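Local coordinates for protein LAO/AO transport system kinase (Escherichia coli, PDB 2P67) that belongs to the MeaB family of the P-loop NTPase superfamily and forms a two-chain assembly, at residues A[22-27]-A[142-147]; A[27-32]-A[120-125]; A[56-61]-A[169-174]; A[195-200]-A[228-233]. All blocks are in the same frame, centred on the assembly; numbering follows the deposited sequence.

Contact 1 of 4, residues A[22-27]-A[142-147]; sequences ATLAQA and LLCEAA
Leu24 and Ala147 are the residues whose CA atoms come nearest, 7.1 Å, where helix segments 22-27 and 142-146 run nearly antiparallel at 157° with their axes 10.5 Å apart. The axes are well separated, so side chains bridge the gap, and the contact is apolar and buried. Leu24 does most of the work. Its CG stands anti to the backbone N (chi1 -177°), and the two methyls beyond it reach different residues of the second segment. CD1 rests on the base of Leu143, 3.7 Å from Leu143 CB. CD2 lies 4.2 Å from Ala147 CB. The same CD2 passes Cys144 SG at a looser 4.4 Å. The Leu24 and Leu143 side chains cross obliquely. The tip of Leu143 meets Ala27, three residues further along helix 21-32. Leu143 CD2 is 4.2 Å from Ala27 CB. Leu143 CD1 packs near the backbone there, 4.1 Å from Ala27 O. The contact is plain helix-helix packing. Leu16 of helix 9-17 touches both Leu24 and Ala147. Leu45 of helix 36-49 covers Ala27 and Leu143 in a similar way. Met28, further along helix 21-32, adds to the packing on Leu143 and Cys144. The two helices thus belong to a small apolar cluster beside the parallel sheet. Leu24 also packs on Phe120 of strand 119-124.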
loop_
_atom_site.group_PDB
_atom_site.type_symbol
_atom_site.label_atom_id
_atom_site.label_comp_id
_atom_site.label_asym_id
_atom_site.label_seq_id
_atom_site.Cartn_x
_atom_site.Cartn_y
_atom_site.Cartn_z
ATOM N N ALA A 22 -15.099 24.554 -28.550
ATOM C CA ALA A 22 -15.572 23.574 -29.544
ATOM C C ALA A 22 -14.446 22.624 -29.949
ATOM O O ALA A 22 -14.670 21.417 -30.094
ATOM C CB ALA A 22 -16.170 24.268 -30.761
ATOM N N THR A 23 -13.231 23.170 -30.083
ATOM C CA THR A 23 -12.073 22.363 -30.446
ATOM C C THR A 23 -11.663 21.437 -29.293
ATOM O O THR A 23 -11.312 20.295 -29.534
ATOM C CB THR A 23 -10.866 23.193 -30.973
ATOM O OG1 THR A 23 -11.233 23.853 -32.186
ATOM C CG2 THR A 23 -9.690 22.278 -31.303
ATOM N N LEU A 24 -11.711 21.930 -28.061
ATOM C CA LEU A 24 -11.449 21.081 -26.915
ATOM C C LEU A 24 -12.414 19.880 -26.889
ATOM O O LEU A 24 -11.973 18.740 -26.760
ATOM C CB LEU A 24 -11.514 21.866 -25.604
ATOM C CG LEU A 24 -11.169 21.071 -24.330
ATOM C CD1 LEU A 24 -9.803 20.367 -24.406
ATOM C CD2 LEU A 24 -11.259 21.949 -23.098
ATOM N N ALA A 25 -13.709 20.143 -27.049
ATOM C CA ALA A 25 -14.706 19.061 -27.036
ATOM C C ALA A 25 -14.434 18.075 -28.162
ATOM O O ALA A 25 -14.499 16.862 -27.967
ATOM C CB ALA A 25 -16.088 19.636 -27.145
ATOM N N GLN A 26 -14.120 18.608 -29.345
ATOM C CA GLN A 26 -13.808 17.786 -30.511
ATOM C C GLN A 26 -12.582 16.907 -30.263
ATOM O O GLN A 26 -12.560 15.749 -30.630
ATOM C CB GLN A 26 -13.485 18.681 -31.703
ATOM C CG GLN A 26 -14.604 18.951 -32.669
ATOM C CD GLN A 26 -14.036 19.648 -33.914
ATOM O OE1 GLN A 26 -13.734 19.003 -34.920
ATOM N NE2 GLN A 26 -13.818 20.948 -33.813
ATOM N N ALA A 27 -11.537 17.496 -29.682
ATOM C CA ALA A 27 -10.306 16.762 -29.363
ATOM C C ALA A 27 -10.558 15.646 -28.333
ATOM O O ALA A 27 -10.045 14.521 -28.450
ATOM C CB ALA A 27 -9.220 17.756 -28.862
ATOM N N LEU A 142 -4.639 16.499 -19.661
ATOM C CA LEU A 142 -3.614 17.086 -20.551
ATOM C C LEU A 142 -4.214 18.031 -21.593
ATOM O O LEU A 142 -3.692 19.133 -21.805
ATOM C CB LEU A 142 -2.805 15.991 -21.239
ATOM C CG LEU A 142 -1.860 15.126 -20.403
ATOM C CD1 LEU A 142 -1.142 14.160 -21.326
ATOM C CD2 LEU A 142 -0.839 15.986 -19.600
ATOM N N LEU A 143 -5.335 17.631 -22.201
ATOM C CA LEU A 143 -6.019 18.492 -23.180
ATOM C C LEU A 143 -6.447 19.802 -22.525
ATOM O O LEU A 143 -6.246 20.884 -23.094
ATOM C CB LEU A 143 -7.225 17.777 -23.840
ATOM C CG LEU A 143 -6.827 16.637 -24.796
ATOM C CD1 LEU A 143 -8.037 15.777 -25.157
ATOM C CD2 LEU A 143 -6.145 17.171 -26.047
ATOM N N CYS A 144 -6.997 19.720 -21.314
ATOM C CA CYS A 144 -7.375 20.925 -20.589
ATOM C C CYS A 144 -6.174 21.843 -20.296
ATOM O O CYS A 144 -6.288 23.075 -20.371
ATOM C CB CYS A 144 -8.111 20.572 -19.304
ATOM S SG CYS A 144 -9.698 19.780 -19.588
ATOM N N GLU A 145 -5.034 21.229 -19.970
ATOM C CA GLU A 145 -3.801 21.973 -19.698
ATOM C C GLU A 145 -3.354 22.708 -20.950
ATOM O O GLU A 145 -3.040 23.914 -20.904
ATOM C CB GLU A 145 -2.710 21.032 -19.207
ATOM C CG GLU A 145 -3.004 20.546 -17.747
ATOM C CD GLU A 145 -1.892 19.724 -17.134
ATOM O OE1 GLU A 145 -0.935 19.363 -17.840
ATOM O OE2 GLU A 145 -1.988 19.420 -15.922
ATOM N N ALA A 146 -3.327 21.983 -22.060
ATOM C CA ALA A 146 -2.921 22.579 -23.336
ATOM C C ALA A 146 -3.891 23.694 -23.754
ATOM O O ALA A 146 -3.470 24.700 -24.349
ATOM C CB ALA A 146 -2.787 21.496 -24.412
ATOM N N ALA A 147 -5.171 23.546 -23.391
ATOM C CA ALA A 147 -6.218 24.543 -23.668
ATOM C C ALA A 147 -6.162 25.813 -22.786
ATOM O O ALA A 147 -6.952 26.753 -22.975
ATOM C CB ALA A 147 -7.593 23.891 -23.542
#

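Contact 2 of 4, residues A[27-32]-A[120-125]; sequences AMTLVE and FIRPVP
Arg122 NH1 is shared by two acceptors on the helix, both near the guanidinium plane. It forms a salt bridge to Glu32 OE1 at 2.8 Å. Glu32 and Arg122 meet tip to tip, with the carboxylate and guanidinium planes 58° apart. NH1 also donates to Thr29 OG1 at 3.0 Å, and this bond is nearly straight (169°). Met28 covers one guanidinium face, with its CB 3.6 Å above the plane and over the centre. The Met28 chain then runs back past the arginine, so that Met28 SD lies 3.5 Å from Arg122 CG. Beyond it, SD meets the edge of the Phe120 ring, 3.6 Å from CE2, in a Met-aromatic contact. Here residues 27-32 of helix 21-32 run nearly parallel to residues 120-124 of strand 119-124, an outermost strand within this chain of the P-loop NTPase sheet. The bend of Arg122 at chi2 (76°) turns CD off the straight line of the chain. Water 2 joins Arg122 NE, Glu32 OE2 and Pro123 O, the last at 2.8 Å. Water 1 links Thr29 OG1 to Arg122 NH2, and Ala25 O is a further, weak partner of NH2. Backbone hydrogen bonds to Val89 and Ala91 tie Arg122 to the neighbouring strand 87-92.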
loop_
_atom_site.group_PDB
_atom_site.type_symbol
_atom_site.label_atom_id
_atom_site.label_comp_id
_atom_site.label_asym_id
_atom_site.label_seq_id
_atom_site.Cartn_x
_atom_site.Cartn_y
_atom_site.Cartn_z
ATOM N N ALA A 27 -11.537 17.496 -29.682
ATOM C CA ALA A 27 -10.306 16.762 -29.363
ATOM C C ALA A 27 -10.558 15.646 -28.333
ATOM O O ALA A 27 -10.045 14.521 -28.450
ATOM C CB ALA A 27 -9.220 17.756 -28.862
ATOM N N MET A 28 -11.340 15.954 -27.302
ATOM C CA MET A 28 -11.731 14.930 -26.332
ATOM C C MET A 28 -12.494 13.777 -27.013
ATOM O O MET A 28 -12.182 12.619 -26.797
ATOM C CB MET A 28 -12.559 15.546 -25.203
ATOM C CG MET A 28 -11.802 16.607 -24.394
ATOM S SD MET A 28 -12.707 17.023 -22.900
ATOM C CE MET A 28 -11.421 17.925 -21.986
ATOM N N THR A 29 -13.472 14.103 -27.857
ATOM C CA THR A 29 -14.232 13.075 -28.593
ATOM C C THR A 29 -13.318 12.189 -29.431
ATOM O O THR A 29 -13.455 10.952 -29.422
ATOM C CB THR A 29 -15.364 13.702 -29.438
ATOM O OG1 THR A 29 -16.349 14.238 -28.550
ATOM C CG2 THR A 29 -16.049 12.655 -30.346
ATOM N N LEU A 30 -12.343 12.814 -30.085
ATOM C CA LEU A 30 -11.341 12.092 -30.868
ATOM C C LEU A 30 -10.541 11.116 -30.022
ATOM O O LEU A 30 -10.328 9.972 -30.419
ATOM C CB LEU A 30 -10.400 13.089 -31.566
ATOM C CG LEU A 30 -9.269 12.513 -32.422
ATOM C CD1 LEU A 30 -9.820 11.859 -33.684
ATOM C CD2 LEU A 30 -8.272 13.612 -32.769
ATOM N N VAL A 31 -10.075 11.588 -28.864
ATOM C CA VAL A 31 -9.344 10.764 -27.893
ATOM C C VAL A 31 -10.205 9.606 -27.347
ATOM O O VAL A 31 -9.680 8.549 -26.978
ATOM C CB VAL A 31 -8.765 11.667 -26.749
ATOM C CG1 VAL A 31 -8.208 10.841 -25.589
ATOM C CG2 VAL A 31 -7.709 12.592 -27.322
ATOM N N GLU A 32 -11.518 9.791 -27.325
ATOM C CA GLU A 32 -12.445 8.748 -26.867
ATOM C C GLU A 32 -12.927 7.761 -27.948
ATOM O O GLU A 32 -13.617 6.772 -27.643
ATOM C CB GLU A 32 -13.648 9.398 -26.202
ATOM C CG GLU A 32 -13.320 10.130 -24.921
ATOM C CD GLU A 32 -14.559 10.712 -24.289
ATOM O OE1 GLU A 32 -15.384 11.281 -25.044
ATOM O OE2 GLU A 32 -14.712 10.588 -23.044
ATOM N N PHE A 120 -15.707 24.255 -18.049
ATOM C CA PHE A 120 -15.790 23.196 -19.047
ATOM C C PHE A 120 -15.949 21.900 -18.252
ATOM O O PHE A 120 -15.073 21.563 -17.456
ATOM C CB PHE A 120 -14.496 23.166 -19.887
ATOM C CG PHE A 120 -14.566 22.272 -21.105
ATOM C CD1 PHE A 120 -14.885 22.807 -22.362
ATOM C CD2 PHE A 120 -14.298 20.904 -21.003
ATOM C CE1 PHE A 120 -14.958 21.988 -23.506
ATOM C CE2 PHE A 120 -14.357 20.077 -22.134
ATOM C CZ PHE A 120 -14.700 20.630 -23.402
ATOM N N ILE A 121 -17.044 21.179 -18.475
ATOM C CA ILE A 121 -17.324 19.939 -17.741
ATOM C C ILE A 121 -17.394 18.726 -18.687
ATOM O O ILE A 121 -18.143 18.759 -19.666
ATOM C CB ILE A 121 -18.661 20.052 -16.930
ATOM C CG1 ILE A 121 -18.665 21.294 -16.036
ATOM C CG2 ILE A 121 -18.905 18.773 -16.115
ATOM C CD1 ILE A 121 -20.065 21.821 -15.715
ATOM N N ARG A 122 -16.636 17.666 -18.397
ATOM C CA ARG A 122 -16.627 16.466 -19.247
ATOM C C ARG A 122 -16.635 15.181 -18.411
ATOM O O ARG A 122 -15.803 15.031 -17.517
ATOM C CB ARG A 122 -15.394 16.487 -20.164
ATOM C CG ARG A 122 -15.382 15.407 -21.246
ATOM C CD ARG A 122 -16.331 15.749 -22.406
ATOM N NE ARG A 122 -16.231 14.719 -23.440
ATOM C CZ ARG A 122 -16.200 14.957 -24.755
ATOM N NH1 ARG A 122 -16.089 13.929 -25.586
ATOM N NH2 ARG A 122 -16.253 16.207 -25.242
ATOM N N PRO A 123 -17.571 14.248 -18.694
ATOM C CA PRO A 123 -17.607 12.952 -18.009
ATOM C C PRO A 123 -16.642 11.924 -18.602
ATOM O O PRO A 123 -16.381 11.909 -19.818
ATOM C CB PRO A 123 -19.062 12.507 -18.199
ATOM C CG PRO A 123 -19.386 13.057 -19.590
ATOM C CD PRO A 123 -18.701 14.394 -19.642
ATOM N N VAL A 124 -16.121 11.057 -17.746
ATOM C CA VAL A 124 -15.298 9.942 -18.182
ATOM C C VAL A 124 -16.012 8.641 -17.799
ATOM O O VAL A 124 -16.256 8.408 -16.613
ATOM C CB VAL A 124 -13.895 9.993 -17.534
ATOM C CG1 VAL A 124 -13.061 8.819 -17.979
ATOM C CG2 VAL A 124 -13.230 11.298 -17.874
ATOM N N PRO A 125 -16.388 7.815 -18.802
ATOM C CA PRO A 125 -17.052 6.518 -18.548
ATOM C C PRO A 125 -16.137 5.498 -17.865
ATOM O O PRO A 125 -14.937 5.454 -18.170
ATOM C CB PRO A 125 -17.441 6.033 -19.961
ATOM C CG PRO A 125 -16.535 6.748 -20.885
ATOM C CD PRO A 125 -16.220 8.076 -20.246
HETATM O O HOH W 1 -17.685 16.450 -28.081
HETATM O O HOH W 2 -17.541 12.154 -22.388
#

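Contact 3 of 4, residues A[56-61]-A[169-174]; sequences TLRLGV and MVDCFI
Gly60 joins Cys172 and Ile174 in the central parallel sheet of the P-loop NTPase fold. Gly60 N donates to Cys172 O at 2.9 Å, and Gly60 O accepts from Ile174 N at 2.8 Å. This half is tightly packed. Gly60 has no side chain, and Val170 CG1 lies 3.5 Å from Gly60 N. The Phe173 side chain lies on the face of the sheet opposite Leu59, Val61, Cys172 and Ile174. Those four pack against helices 248-264 and 69-82. The end near Arg58 is polar and holds a water. There the regular pairing ends, and backbone and side-chain bonds mix. Arg58 O accepts Asp171 N at 2.8 Å and, weakly, Cys172 N. In return Arg58 N donates to Asp171 OD2 at 2.9 Å, from above the carboxylate plane. That oxygen also forms a salt bridge to Arg272, a residue of the sodium ion site. The Arg58 chain bends at chi3 (64°), which sets NE. NE and NH2 then grip Met169 O side-on, from the same face of its plane, NH2 at 2.8 Å and NE at 3.1 Å. NH1 goes to Glu145 in a further salt bridge. Water 3 receives a weak bond from Arg58 NE and donates to Asp171 OD1 at 2.9 Å.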
loop_
_atom_site.group_PDB
_atom_site.type_symbol
_atom_site.label_atom_id
_atom_site.label_comp_id
_atom_site.label_asym_id
_atom_site.label_seq_id
_atom_site.Cartn_x
_atom_site.Cartn_y
_atom_site.Cartn_z
ATOM N N THR A 56 -0.868 24.143 -14.849
ATOM C CA THR A 56 -2.261 24.107 -14.425
ATOM C C THR A 56 -2.295 23.487 -13.019
ATOM O O THR A 56 -1.639 22.478 -12.767
ATOM C CB THR A 56 -3.082 23.257 -15.409
ATOM O OG1 THR A 56 -3.027 23.860 -16.710
ATOM C CG2 THR A 56 -4.548 23.133 -14.955
ATOM N N LEU A 57 -3.035 24.112 -12.105
ATOM C CA LEU A 57 -3.271 23.506 -10.798
ATOM C C LEU A 57 -4.242 22.327 -10.970
ATOM O O LEU A 57 -5.378 22.517 -11.419
ATOM C CB LEU A 57 -3.837 24.543 -9.825
ATOM C CG LEU A 57 -4.220 24.067 -8.412
ATOM C CD1 LEU A 57 -3.038 23.451 -7.658
ATOM C CD2 LEU A 57 -4.878 25.191 -7.629
ATOM N N ARG A 58 -3.777 21.131 -10.620
ATOM C CA ARG A 58 -4.567 19.899 -10.779
ATOM C C ARG A 58 -5.126 19.515 -9.416
ATOM O O ARG A 58 -4.366 19.238 -8.479
ATOM C CB ARG A 58 -3.678 18.779 -11.314
ATOM C CG ARG A 58 -3.044 19.082 -12.693
ATOM C CD ARG A 58 -1.792 18.215 -12.906
ATOM N NE ARG A 58 -2.066 16.772 -12.967
ATOM C CZ ARG A 58 -2.220 16.066 -14.093
ATOM N NH1 ARG A 58 -2.194 16.661 -15.298
ATOM N NH2 ARG A 58 -2.437 14.754 -14.019
ATOM N N LEU A 59 -6.445 19.535 -9.300
ATOM C CA LEU A 59 -7.097 19.178 -8.042
ATOM C C LEU A 59 -7.878 17.879 -8.157
ATOM O O LEU A 59 -8.531 17.632 -9.186
ATOM C CB LEU A 59 -8.062 20.294 -7.608
ATOM C CG LEU A 59 -7.470 21.697 -7.443
ATOM C CD1 LEU A 59 -8.578 22.690 -7.058
ATOM C CD2 LEU A 59 -6.351 21.713 -6.404
ATOM N N GLY A 60 -7.850 17.067 -7.098
ATOM C CA GLY A 60 -8.718 15.907 -7.030
ATOM C C GLY A 60 -9.740 16.132 -5.945
ATOM O O GLY A 60 -9.409 16.615 -4.835
ATOM N N VAL A 61 -10.983 15.773 -6.250
ATOM C CA VAL A 61 -12.067 15.925 -5.292
ATOM C C VAL A 61 -12.872 14.611 -5.249
ATOM O O VAL A 61 -13.419 14.188 -6.263
ATOM C CB VAL A 61 -13.010 17.138 -5.626
ATOM C CG1 VAL A 61 -14.197 17.162 -4.680
ATOM C CG2 VAL A 61 -12.255 18.505 -5.606
ATOM N N MET A 169 -2.911 11.273 -9.505
ATOM C CA MET A 169 -2.837 12.130 -10.689
ATOM C C MET A 169 -3.040 13.630 -10.431
ATOM O O MET A 169 -3.237 14.394 -11.373
ATOM C CB MET A 169 -3.809 11.628 -11.780
ATOM C CG MET A 169 -5.302 11.881 -11.520
ATOM S SD MET A 169 -6.368 11.135 -12.839
ATOM C CE MET A 169 -6.559 9.552 -12.111
ATOM N N VAL A 170 -3.017 14.067 -9.166
ATOM C CA VAL A 170 -3.347 15.482 -8.869
ATOM C C VAL A 170 -2.296 16.114 -7.952
ATOM O O VAL A 170 -1.555 15.396 -7.279
ATOM C CB VAL A 170 -4.766 15.645 -8.224
ATOM C CG1 VAL A 170 -5.861 15.151 -9.189
ATOM C CG2 VAL A 170 -4.844 14.950 -6.848
ATOM N N ASP A 171 -2.244 17.443 -7.963
ATOM C CA ASP A 171 -1.326 18.235 -7.139
ATOM C C ASP A 171 -1.818 18.268 -5.697
ATOM O O ASP A 171 -1.021 18.227 -4.755
ATOM C CB ASP A 171 -1.260 19.682 -7.647
ATOM C CG ASP A 171 -0.720 19.795 -9.070
ATOM O OD1 ASP A 171 0.062 18.901 -9.486
ATOM O OD2 ASP A 171 -1.039 20.810 -9.737
ATOM N N CYS A 172 -3.135 18.355 -5.540
ATOM C CA CYS A 172 -3.757 18.514 -4.222
ATOM C C CYS A 172 -5.051 17.715 -4.188
ATOM O O CYS A 172 -5.923 17.908 -5.054
ATOM C CB CYS A 172 -4.033 19.996 -3.918
ATOM S SG CYS A 172 -4.771 20.292 -2.253
ATOM N N PHE A 173 -5.155 16.820 -3.186
ATOM C CA PHE A 173 -6.277 15.901 -3.073
ATOM C C PHE A 173 -7.199 16.280 -1.914
ATOM O O PHE A 173 -6.764 16.331 -0.748
ATOM C CB PHE A 173 -5.823 14.450 -2.923
ATOM C CG PHE A 173 -6.971 13.506 -2.796
ATOM C CD1 PHE A 173 -7.835 13.308 -3.872
ATOM C CD2 PHE A 173 -7.262 12.897 -1.583
ATOM C CE1 PHE A 173 -8.938 12.462 -3.745
ATOM C CE2 PHE A 173 -8.362 12.062 -1.451
ATOM C CZ PHE A 173 -9.199 11.852 -2.522
ATOM N N ILE A 174 -8.459 16.508 -2.247
ATOM C CA ILE A 174 -9.482 16.995 -1.305
ATOM C C ILE A 174 -10.609 15.965 -1.175
ATOM O O ILE A 174 -11.197 15.543 -2.174
ATOM C CB ILE A 174 -10.077 18.357 -1.740
ATOM C CG1 ILE A 174 -8.982 19.427 -1.889
ATOM C CG2 ILE A 174 -11.153 18.817 -0.726
ATOM C CD1 ILE A 174 -8.698 19.829 -3.325
HETATM O O HOH W 3 -0.306 16.271 -10.540
#

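Contact 4 of 4, residues A[195-200]-A[228-233]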
loop_
_atom_site.group_PDB
_atom_site.type_symbol
_atom_site.label_atom_id
_atom_site.label_comp_id
_atom_site.label_asym_id
_atom_site.label_seq_id
_atom_site.Cartn_x
_atom_site.Cartn_y
_atom_site.Cartn_z
ATOM N N VAL A 195 -3.586 9.583 1.680
ATOM C CA VAL A 195 -3.576 10.520 0.539
ATOM C C VAL A 195 -4.193 11.902 0.775
ATOM O O VAL A 195 -3.915 12.822 0.016
ATOM C CB VAL A 195 -4.232 9.877 -0.715
ATOM C CG1 VAL A 195 -3.484 8.583 -1.121
ATOM C CG2 VAL A 195 -5.707 9.616 -0.495
ATOM N N ALA A 196 -5.031 12.056 1.812
ATOM C CA ALA A 196 -5.740 13.325 2.031
ATOM C C ALA A 196 -4.802 14.503 2.217
ATOM O O ALA A 196 -3.918 14.450 3.068
ATOM C CB ALA A 196 -6.700 13.232 3.234
ATOM N N ASP A 197 -4.983 15.556 1.412
ATOM C CA ASP A 197 -4.307 16.845 1.674
ATOM C C ASP A 197 -5.221 17.784 2.457
ATOM O O ASP A 197 -4.756 18.561 3.323
ATOM C CB ASP A 197 -3.826 17.501 0.373
ATOM C CG ASP A 197 -2.789 16.646 -0.345
ATOM O OD1 ASP A 197 -1.923 16.054 0.348
ATOM O OD2 ASP A 197 -2.866 16.532 -1.585
ATOM N N LEU A 198 -6.509 17.732 2.101
ATOM C CA LEU A 198 -7.572 18.457 2.808
ATOM C C LEU A 198 -8.792 17.551 2.971
ATOM O O LEU A 198 -9.113 16.777 2.073
ATOM C CB LEU A 198 -7.961 19.739 2.039
ATOM C CG LEU A 198 -6.886 20.830 2.039
ATOM C CD1 LEU A 198 -7.074 21.846 0.904
ATOM C CD2 LEU A 198 -6.838 21.526 3.396
ATOM N N ILE A 199 -9.459 17.633 4.126
ATOM C CA ILE A 199 -10.739 16.983 4.336
ATOM C C ILE A 199 -11.758 18.093 4.557
ATOM O O ILE A 199 -11.474 19.067 5.276
ATOM C CB ILE A 199 -10.766 16.059 5.591
ATOM C CG1 ILE A 199 -9.700 14.958 5.475
ATOM C CG2 ILE A 199 -12.172 15.455 5.795
ATOM C CD1 ILE A 199 -10.059 13.793 4.615
ATOM N N VAL A 200 -12.917 17.962 3.923
ATOM C CA VAL A 200 -13.960 18.977 4.029
ATOM C C VAL A 200 -15.264 18.308 4.485
ATOM O O VAL A 200 -15.672 17.290 3.927
ATOM C CB VAL A 200 -14.186 19.728 2.692
ATOM C CG1 VAL A 200 -15.430 20.623 2.801
ATOM C CG2 VAL A 200 -12.938 20.576 2.284
ATOM N N ARG A 228 3.012 12.989 8.702
ATOM C CA ARG A 228 2.643 13.753 7.510
ATOM C C ARG A 228 2.959 13.008 6.206
ATOM O O ARG A 228 4.058 12.442 6.027
ATOM C CB ARG A 228 3.339 15.116 7.498
ATOM C CG ARG A 228 2.885 16.058 8.626
ATOM C CD ARG A 228 3.688 17.354 8.561
ATOM N NE ARG A 228 3.332 18.303 9.619
ATOM C CZ ARG A 228 3.765 19.568 9.663
ATOM N NH1 ARG A 228 4.561 20.035 8.700
ATOM N NH2 ARG A 228 3.405 20.385 10.670
ATOM N N LYS A 229 1.988 13.024 5.308
ATOM C CA LYS A 229 2.190 12.575 3.930
ATOM C C LYS A 229 3.350 13.373 3.283
ATOM O O LYS A 229 4.245 12.789 2.622
ATOM C CB LYS A 229 0.876 12.762 3.157
ATOM C CG LYS A 229 0.982 12.591 1.606
ATOM C CD LYS A 229 -0.375 12.984 0.967
ATOM C CE LYS A 229 -0.374 12.861 -0.541
ATOM N NZ LYS A 229 -1.619 13.473 -1.158
ATOM N N TYR A 230 3.328 14.691 3.480
ATOM C CA TYR A 230 4.421 15.593 3.096
ATOM C C TYR A 230 4.962 16.323 4.330
ATOM O O TYR A 230 4.190 16.972 5.047
ATOM C CB TYR A 230 3.890 16.673 2.157
ATOM C CG TYR A 230 3.267 16.178 0.875
ATOM C CD1 TYR A 230 4.002 15.405 -0.026
ATOM C CD2 TYR A 230 1.941 16.495 0.559
ATOM C CE1 TYR A 230 3.434 14.966 -1.228
ATOM C CE2 TYR A 230 1.361 16.064 -0.631
ATOM C CZ TYR A 230 2.115 15.304 -1.520
ATOM O OH TYR A 230 1.510 14.895 -2.689
ATOM N N ASP A 231 6.282 16.296 4.531
ATOM C CA ASP A 231 6.935 17.015 5.629
ATOM C C ASP A 231 6.462 18.477 5.710
ATOM O O ASP A 231 6.287 19.040 6.784
ATOM C CB ASP A 231 8.465 16.952 5.450
ATOM C CG ASP A 231 8.983 15.523 5.209
ATOM O OD1 ASP A 231 8.370 14.555 5.714
ATOM O OD2 ASP A 231 10.011 15.367 4.508
ATOM N N GLU A 232 6.279 19.085 4.534
ATOM C CA GLU A 232 5.923 20.502 4.376
ATOM C C GLU A 232 4.501 20.890 4.810
ATOM O O GLU A 232 4.212 22.070 4.928
ATOM C CB GLU A 232 6.051 20.898 2.895
ATOM C CG GLU A 232 7.450 20.834 2.311
ATOM C CD GLU A 232 7.854 19.457 1.788
ATOM O OE1 GLU A 232 7.108 18.465 1.962
ATOM O OE2 GLU A 232 8.951 19.370 1.191
ATOM N N TRP A 233 3.621 19.898 4.992
ATOM C CA TRP A 233 2.167 20.149 5.127
ATOM C C TRP A 233 1.470 19.323 6.213
ATOM O O TRP A 233 1.451 18.090 6.144
ATOM C CB TRP A 233 1.482 19.905 3.764
ATOM C CG TRP A 233 -0.015 20.212 3.698
ATOM C CD1 TRP A 233 -1.021 19.293 3.585
ATOM C CD2 TRP A 233 -0.652 21.499 3.746
ATOM N NE1 TRP A 233 -2.243 19.929 3.556
ATOM C CE2 TRP A 233 -2.043 21.279 3.659
ATOM C CE3 TRP A 233 -0.182 22.823 3.854
ATOM C CZ2 TRP A 233 -2.976 22.330 3.655
ATOM C CZ3 TRP A 233 -1.115 23.877 3.850
ATOM C CH2 TRP A 233 -2.494 23.617 3.736
HETATM O O HOH W 4 -0.913 15.927 -3.209
#
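Lys229 NZ is gripped by Val195 O at 2.7 Å and by Asp197 OD1 at 3.0 Å, the latter as a salt bridge. This joins the residues leading into strand 198-201, in the parallel sheet of the P-loop NTPase fold, to the loop before strand 236-239, outermost within this chain. NZ meets OD1 on its syn side but 33° out of the carboxylate plane, and its bond to OD2 is weak. The extended lysine chain crosses Asp197 at about a right angle. Its CG, anti to the backbone N (chi1 169°), lies 4.0 Å above the plane of the Tyr230 ring, over its centre. Water 4 donates to Asp197 OD2 at 2.6 Å and accepts from Tyr230 OH at 2.7 Å. OD2 also takes the backbone N of Phe173 on the neighbouring strand, so both carboxylate oxygens are bonded. Lys229 and the N-H of Phe173 would probably favour an ionised Asp197. Residues Tyr230 to Trp233 form a type I beta turn, closed by Trp233 N to Tyr230 O. The turn delivers the indole to Asp197, while Phe258 of helix 248-264 meets Trp233 edge-to-face. Trp233 NE1 donates to Asp197 O at 2.9 Å, in the ring plane and almost straight at 178°.

How the contacts relate
From the N terminus, helix 21-32 supplies the first segments of contacts 1 and 2, which share Ala27. Contact 2 closes a loop when the chain reaches strand 119-124, outermost within this chain. Contact 1 closes a wider one at helix 133-146, and so encloses contact 2. Contact 3 opens inside both loops at strand 57-63 and closes after both, at strand 172-177, so it crosses both. Contact 4 follows in series, closing a short loop from strand 198-201 to the segment before strand 236-239. Contacts 1 and 2 pack helix 21-32 against one side of the fold. Contact 3 joins central strands, and contact 4 adjoins it on the neighbouring strand.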